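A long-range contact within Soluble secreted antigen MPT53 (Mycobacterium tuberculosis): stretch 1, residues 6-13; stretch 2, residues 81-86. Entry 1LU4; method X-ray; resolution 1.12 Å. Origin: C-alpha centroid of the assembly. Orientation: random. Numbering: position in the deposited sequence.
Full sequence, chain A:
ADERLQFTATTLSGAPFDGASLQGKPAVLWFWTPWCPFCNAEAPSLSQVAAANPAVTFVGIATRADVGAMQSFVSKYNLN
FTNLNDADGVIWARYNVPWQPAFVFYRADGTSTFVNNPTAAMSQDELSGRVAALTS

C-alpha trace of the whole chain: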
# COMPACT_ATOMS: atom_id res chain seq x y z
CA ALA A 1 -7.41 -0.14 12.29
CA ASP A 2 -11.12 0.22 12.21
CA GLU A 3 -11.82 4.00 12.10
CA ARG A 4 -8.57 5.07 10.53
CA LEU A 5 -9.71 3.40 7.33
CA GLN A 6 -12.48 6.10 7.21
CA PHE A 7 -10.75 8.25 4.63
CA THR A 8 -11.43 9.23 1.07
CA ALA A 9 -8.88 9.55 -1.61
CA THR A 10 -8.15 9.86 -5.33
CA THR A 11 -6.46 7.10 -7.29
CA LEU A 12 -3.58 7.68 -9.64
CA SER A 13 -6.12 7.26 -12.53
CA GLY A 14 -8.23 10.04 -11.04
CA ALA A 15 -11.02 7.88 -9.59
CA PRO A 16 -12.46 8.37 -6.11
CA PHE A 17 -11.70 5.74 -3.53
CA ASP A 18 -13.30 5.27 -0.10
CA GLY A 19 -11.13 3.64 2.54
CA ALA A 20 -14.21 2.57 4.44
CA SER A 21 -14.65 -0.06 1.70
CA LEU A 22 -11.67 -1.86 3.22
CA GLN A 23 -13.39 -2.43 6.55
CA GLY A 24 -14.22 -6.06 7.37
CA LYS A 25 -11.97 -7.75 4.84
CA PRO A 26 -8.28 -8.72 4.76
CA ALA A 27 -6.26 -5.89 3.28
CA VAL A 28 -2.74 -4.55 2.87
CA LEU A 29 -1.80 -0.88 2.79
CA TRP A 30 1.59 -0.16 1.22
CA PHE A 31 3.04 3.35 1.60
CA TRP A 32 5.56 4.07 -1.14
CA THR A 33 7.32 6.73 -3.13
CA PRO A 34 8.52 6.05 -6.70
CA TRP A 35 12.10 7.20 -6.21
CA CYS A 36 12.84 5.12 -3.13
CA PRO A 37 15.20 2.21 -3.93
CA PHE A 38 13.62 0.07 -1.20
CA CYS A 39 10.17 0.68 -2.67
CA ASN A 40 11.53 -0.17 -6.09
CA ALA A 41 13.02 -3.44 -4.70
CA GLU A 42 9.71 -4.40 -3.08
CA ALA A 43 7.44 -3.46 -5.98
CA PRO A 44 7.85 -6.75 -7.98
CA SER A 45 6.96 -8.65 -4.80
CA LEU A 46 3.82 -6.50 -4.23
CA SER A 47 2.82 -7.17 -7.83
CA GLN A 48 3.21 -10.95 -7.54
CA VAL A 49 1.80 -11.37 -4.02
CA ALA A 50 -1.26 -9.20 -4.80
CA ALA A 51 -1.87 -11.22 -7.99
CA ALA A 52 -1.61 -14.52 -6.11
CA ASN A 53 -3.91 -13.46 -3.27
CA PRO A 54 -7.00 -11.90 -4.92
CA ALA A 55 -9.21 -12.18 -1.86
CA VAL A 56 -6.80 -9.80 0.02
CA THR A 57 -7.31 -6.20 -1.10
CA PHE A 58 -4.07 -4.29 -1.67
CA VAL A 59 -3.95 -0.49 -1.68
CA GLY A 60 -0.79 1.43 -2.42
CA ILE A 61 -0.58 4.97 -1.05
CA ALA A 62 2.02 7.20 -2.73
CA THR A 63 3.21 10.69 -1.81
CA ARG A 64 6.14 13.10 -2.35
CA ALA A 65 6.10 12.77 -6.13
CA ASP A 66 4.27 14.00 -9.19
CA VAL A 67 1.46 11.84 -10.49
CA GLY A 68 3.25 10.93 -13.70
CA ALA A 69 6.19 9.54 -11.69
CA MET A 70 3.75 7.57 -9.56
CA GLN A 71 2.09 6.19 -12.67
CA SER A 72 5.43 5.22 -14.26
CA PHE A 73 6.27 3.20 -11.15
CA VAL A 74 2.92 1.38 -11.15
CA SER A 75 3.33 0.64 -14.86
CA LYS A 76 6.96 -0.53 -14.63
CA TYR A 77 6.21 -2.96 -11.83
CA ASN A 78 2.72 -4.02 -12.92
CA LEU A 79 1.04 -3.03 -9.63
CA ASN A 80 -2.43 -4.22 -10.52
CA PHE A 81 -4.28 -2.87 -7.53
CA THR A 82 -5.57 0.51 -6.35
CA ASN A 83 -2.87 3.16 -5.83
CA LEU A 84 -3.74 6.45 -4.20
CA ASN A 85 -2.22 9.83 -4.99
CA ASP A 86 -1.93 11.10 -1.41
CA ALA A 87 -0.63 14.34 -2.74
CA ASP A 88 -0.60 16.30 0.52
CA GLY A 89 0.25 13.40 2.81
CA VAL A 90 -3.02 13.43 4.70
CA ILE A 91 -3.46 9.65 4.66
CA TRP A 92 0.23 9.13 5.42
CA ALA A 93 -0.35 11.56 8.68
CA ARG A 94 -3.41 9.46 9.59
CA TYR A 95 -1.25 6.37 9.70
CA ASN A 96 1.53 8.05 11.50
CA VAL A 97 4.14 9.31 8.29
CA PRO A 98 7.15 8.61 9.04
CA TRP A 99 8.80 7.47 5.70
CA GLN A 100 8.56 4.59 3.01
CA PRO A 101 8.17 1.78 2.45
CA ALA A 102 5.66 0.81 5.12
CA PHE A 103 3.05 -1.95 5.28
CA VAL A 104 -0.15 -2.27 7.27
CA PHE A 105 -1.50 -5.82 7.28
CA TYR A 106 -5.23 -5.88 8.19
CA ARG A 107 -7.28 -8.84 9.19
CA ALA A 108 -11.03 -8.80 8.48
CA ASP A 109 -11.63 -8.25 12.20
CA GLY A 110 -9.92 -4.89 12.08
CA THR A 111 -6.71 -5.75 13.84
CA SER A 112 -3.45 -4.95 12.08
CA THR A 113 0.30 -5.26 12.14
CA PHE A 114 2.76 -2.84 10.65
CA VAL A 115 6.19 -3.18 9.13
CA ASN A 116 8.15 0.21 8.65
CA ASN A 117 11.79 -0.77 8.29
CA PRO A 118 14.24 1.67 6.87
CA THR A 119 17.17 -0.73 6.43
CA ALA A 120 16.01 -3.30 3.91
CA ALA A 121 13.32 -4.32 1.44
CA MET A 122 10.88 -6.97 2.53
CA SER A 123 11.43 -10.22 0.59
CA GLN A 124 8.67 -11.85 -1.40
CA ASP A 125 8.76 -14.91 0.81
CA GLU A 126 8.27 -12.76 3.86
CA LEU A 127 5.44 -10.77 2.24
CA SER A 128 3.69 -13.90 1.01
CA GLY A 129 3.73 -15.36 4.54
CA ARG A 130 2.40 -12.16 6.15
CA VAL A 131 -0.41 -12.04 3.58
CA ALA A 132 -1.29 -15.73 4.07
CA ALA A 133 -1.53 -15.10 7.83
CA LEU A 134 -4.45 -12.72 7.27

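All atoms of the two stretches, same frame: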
# COMPACT_ATOMS: atom_id res chain seq x y z
N GLN A 6 -11.41 5.20 7.63
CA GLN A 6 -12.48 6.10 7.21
C GLN A 6 -11.87 7.33 6.57
O GLN A 6 -11.89 8.41 7.15
CB GLN A 6 -13.36 6.43 8.41
CG GLN A 6 -13.56 5.27 9.36
CD GLN A 6 -15.04 5.14 9.64
OE1 GLN A 6 -15.39 4.66 10.70
NE2 GLN A 6 -15.80 5.61 8.66
N PHE A 7 -11.29 7.13 5.39
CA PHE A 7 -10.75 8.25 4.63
C PHE A 7 -11.28 8.17 3.21
O PHE A 7 -11.66 7.07 2.79
CB PHE A 7 -9.23 8.28 4.61
CG PHE A 7 -8.57 7.03 4.02
CD1 PHE A 7 -8.34 6.85 2.67
CD2 PHE A 7 -8.13 6.02 4.86
CE1 PHE A 7 -7.75 5.72 2.17
CE2 PHE A 7 -7.53 4.87 4.34
CZ PHE A 7 -7.30 4.71 2.98
N THR A 8 -11.19 9.28 2.52
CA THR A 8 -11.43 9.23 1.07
C THR A 8 -10.18 9.74 0.38
O THR A 8 -9.33 10.44 0.94
CB THR A 8 -12.69 9.99 0.63
OG1 THR A 8 -12.59 11.38 0.96
CG2 THR A 8 -13.90 9.42 1.36
N ALA A 9 -10.08 9.29 -0.86
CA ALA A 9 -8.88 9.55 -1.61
C ALA A 9 -9.13 9.62 -3.10
O ALA A 9 -10.26 9.37 -3.52
CB ALA A 9 -7.93 8.38 -1.29
N THR A 10 -8.09 9.90 -3.85
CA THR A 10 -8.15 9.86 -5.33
C THR A 10 -7.05 8.92 -5.81
O THR A 10 -5.91 9.00 -5.38
CB THR A 10 -7.93 11.24 -5.94
OG1 THR A 10 -8.97 12.09 -5.46
CG2 THR A 10 -8.05 11.28 -7.45
N THR A 11 -7.43 8.04 -6.75
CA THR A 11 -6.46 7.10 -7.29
C THR A 11 -5.55 7.74 -8.30
O THR A 11 -5.83 8.90 -8.72
CB THR A 11 -7.14 5.89 -7.96
OG1 THR A 11 -7.70 6.30 -9.22
CG2 THR A 11 -8.27 5.31 -7.09
N LEU A 12 -4.48 7.05 -8.68
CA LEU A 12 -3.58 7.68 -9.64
C LEU A 12 -4.29 7.91 -10.96
O LEU A 12 -3.81 8.77 -11.70
CB LEU A 12 -2.37 6.81 -9.94
CG LEU A 12 -1.56 6.38 -8.75
CD1 LEU A 12 -0.29 5.65 -9.25
CD2 LEU A 12 -1.19 7.51 -7.85
N SER A 13 -5.33 7.18 -11.31
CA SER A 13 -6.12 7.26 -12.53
C SER A 13 -7.11 8.41 -12.45
O SER A 13 -7.75 8.75 -13.44
CB SER A 13 -6.92 5.99 -12.78
OG SER A 13 -6.00 4.96 -13.10
N PHE A 81 -3.42 -3.10 -8.66
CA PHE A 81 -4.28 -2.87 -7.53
C PHE A 81 -4.42 -1.36 -7.37
O PHE A 81 -3.68 -0.59 -8.00
CB PHE A 81 -3.78 -3.55 -6.24
CG PHE A 81 -2.33 -3.31 -5.91
CD1 PHE A 81 -1.94 -2.13 -5.24
CD2 PHE A 81 -1.35 -4.23 -6.22
CE1 PHE A 81 -0.61 -1.95 -4.88
CE2 PHE A 81 -0.02 -4.06 -5.84
CZ PHE A 81 0.32 -2.90 -5.17
N THR A 82 -5.35 -0.93 -6.52
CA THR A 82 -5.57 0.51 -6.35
C THR A 82 -4.30 1.17 -5.79
O THR A 82 -3.72 0.69 -4.84
CB THR A 82 -6.70 0.72 -5.32
OG1 THR A 82 -7.90 0.13 -5.84
CG2 THR A 82 -6.94 2.21 -5.08
N ASN A 83 -3.93 2.29 -6.39
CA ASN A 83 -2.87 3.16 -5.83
C ASN A 83 -3.41 4.55 -5.72
O ASN A 83 -4.02 5.10 -6.64
CB ASN A 83 -1.60 3.11 -6.71
CG ASN A 83 -0.87 1.82 -6.49
OD1 ASN A 83 -0.10 1.67 -5.54
ND2 ASN A 83 -1.18 0.87 -7.34
N LEU A 84 -3.18 5.16 -4.56
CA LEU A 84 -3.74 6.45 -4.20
C LEU A 84 -2.69 7.54 -4.34
O LEU A 84 -1.54 7.36 -3.93
CB LEU A 84 -4.25 6.45 -2.73
CG LEU A 84 -5.32 5.34 -2.50
CD1 LEU A 84 -5.81 5.39 -1.06
CD2 LEU A 84 -6.50 5.45 -3.45
N ASN A 85 -3.10 8.66 -4.91
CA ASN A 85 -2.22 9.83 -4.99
C ASN A 85 -2.46 10.65 -3.73
O ASN A 85 -3.39 11.48 -3.71
CB ASN A 85 -2.59 10.63 -6.24
CG ASN A 85 -1.78 11.93 -6.33
OD1 ASN A 85 -0.85 12.15 -5.60
ND2 ASN A 85 -2.22 12.79 -7.22
N ASP A 86 -1.72 10.40 -2.67
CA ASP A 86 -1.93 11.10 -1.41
C ASP A 86 -1.08 12.35 -1.45
O ASP A 86 -0.06 12.49 -0.77
CB ASP A 86 -1.52 10.21 -0.24
CG ASP A 86 -1.82 10.81 1.12
OD1 ASP A 86 -2.77 11.57 1.26
OD2 ASP A 86 -1.10 10.50 2.08
O HOH W 1 -5.73 10.56 -2.34
O HOH W 2 -4.62 11.51 -8.79

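This is a short, crossed backbone contact in which a single beta bridge, closed by two hydrogen bonds and extended by two waters, is flanked by a small apolar cluster centred on Leu84. The two segments lie far apart in sequence, no touching pair being closer than 71 residues, and together they bury 376 Å².

The strand of residues 8-10 and the strand of residues 82-85 do not run alongside each other. Their axes make an angle of 92° and approach to 5.9 Å and, consistent with that angle, pairing is confined to a single bridge, at Thr11. There Thr11 bridges Leu84, with 4.2 Å between Thr11 CA and Leu84 CA. The next nearest pair is Leu12 CA and Asn85 CA at 5.3 Å, and no second bridge forms.

Two hydrogen bonds define the bridge. Asn85 N donates to Thr10 O at 2.9 Å with an N-H...O angle of 159°, and Leu12 N donates to Asn83 O, also at 2.9 Å but more bent at 143°. Donor and acceptor thus come once from each segment, and the bonds bracket the Thr11-Leu84 pair. The same two carbonyls receive CA-H...O contacts: Thr11 CA is 3.2 Å from Asn83 O (angle at H 125°), and Leu84 CA is 3.6 Å from Thr10 O (131°). Such contacts are expected when backbones come this close, because the CA hydrogen is slightly polarised by its neighbouring amide groups.

Water continues the polar pairing where direct contact stops. Water 1 accepts from Thr10 N at 2.9 Å and donates to Asn85 O at 2.9 Å, joining two backbone groups that are too far apart to bond directly. Water 2 donates to Thr11 O at 2.9 Å and accepts from Asn85 ND2 at 3.1 Å, which brings the amide side chain of Asn85 into the network.

Leu84 has the largest area covered by the opposing segment, 76 Å². Its CA-to-CB bond points away overall, yet the m,t rotamer (chi1 -58°, chi2 -179°) brings the end of the side chain nearer. Leu84 CD1 lies 3.7 Å from Ala9 CB and 3.8 Å from Phe7 CE1. It meets the Phe7 ring at its edge, near the ring plane, so this is apolar packing against the rim of the aromatic group. Leu84 CD2 is 4.0 Å from Thr11 CG2, and Thr11 CG2 also lies 3.9 Å from Thr82 CG2.

Leu12 packs beside the bridge. Its CA-to-CB bond points sideways, but its end comes nearer, with Leu12 CD1 at 3.8 Å from Asn83 CB and Leu12 CD2 at 3.8 Å from Asn85 CB. The methyls therefore lie against the aliphatic beta carbons of two polar residues. A weak bond within the first segment, Ser13 N to Thr11 OG1 at 3.3 Å and 131°, spans the turn after the bridge.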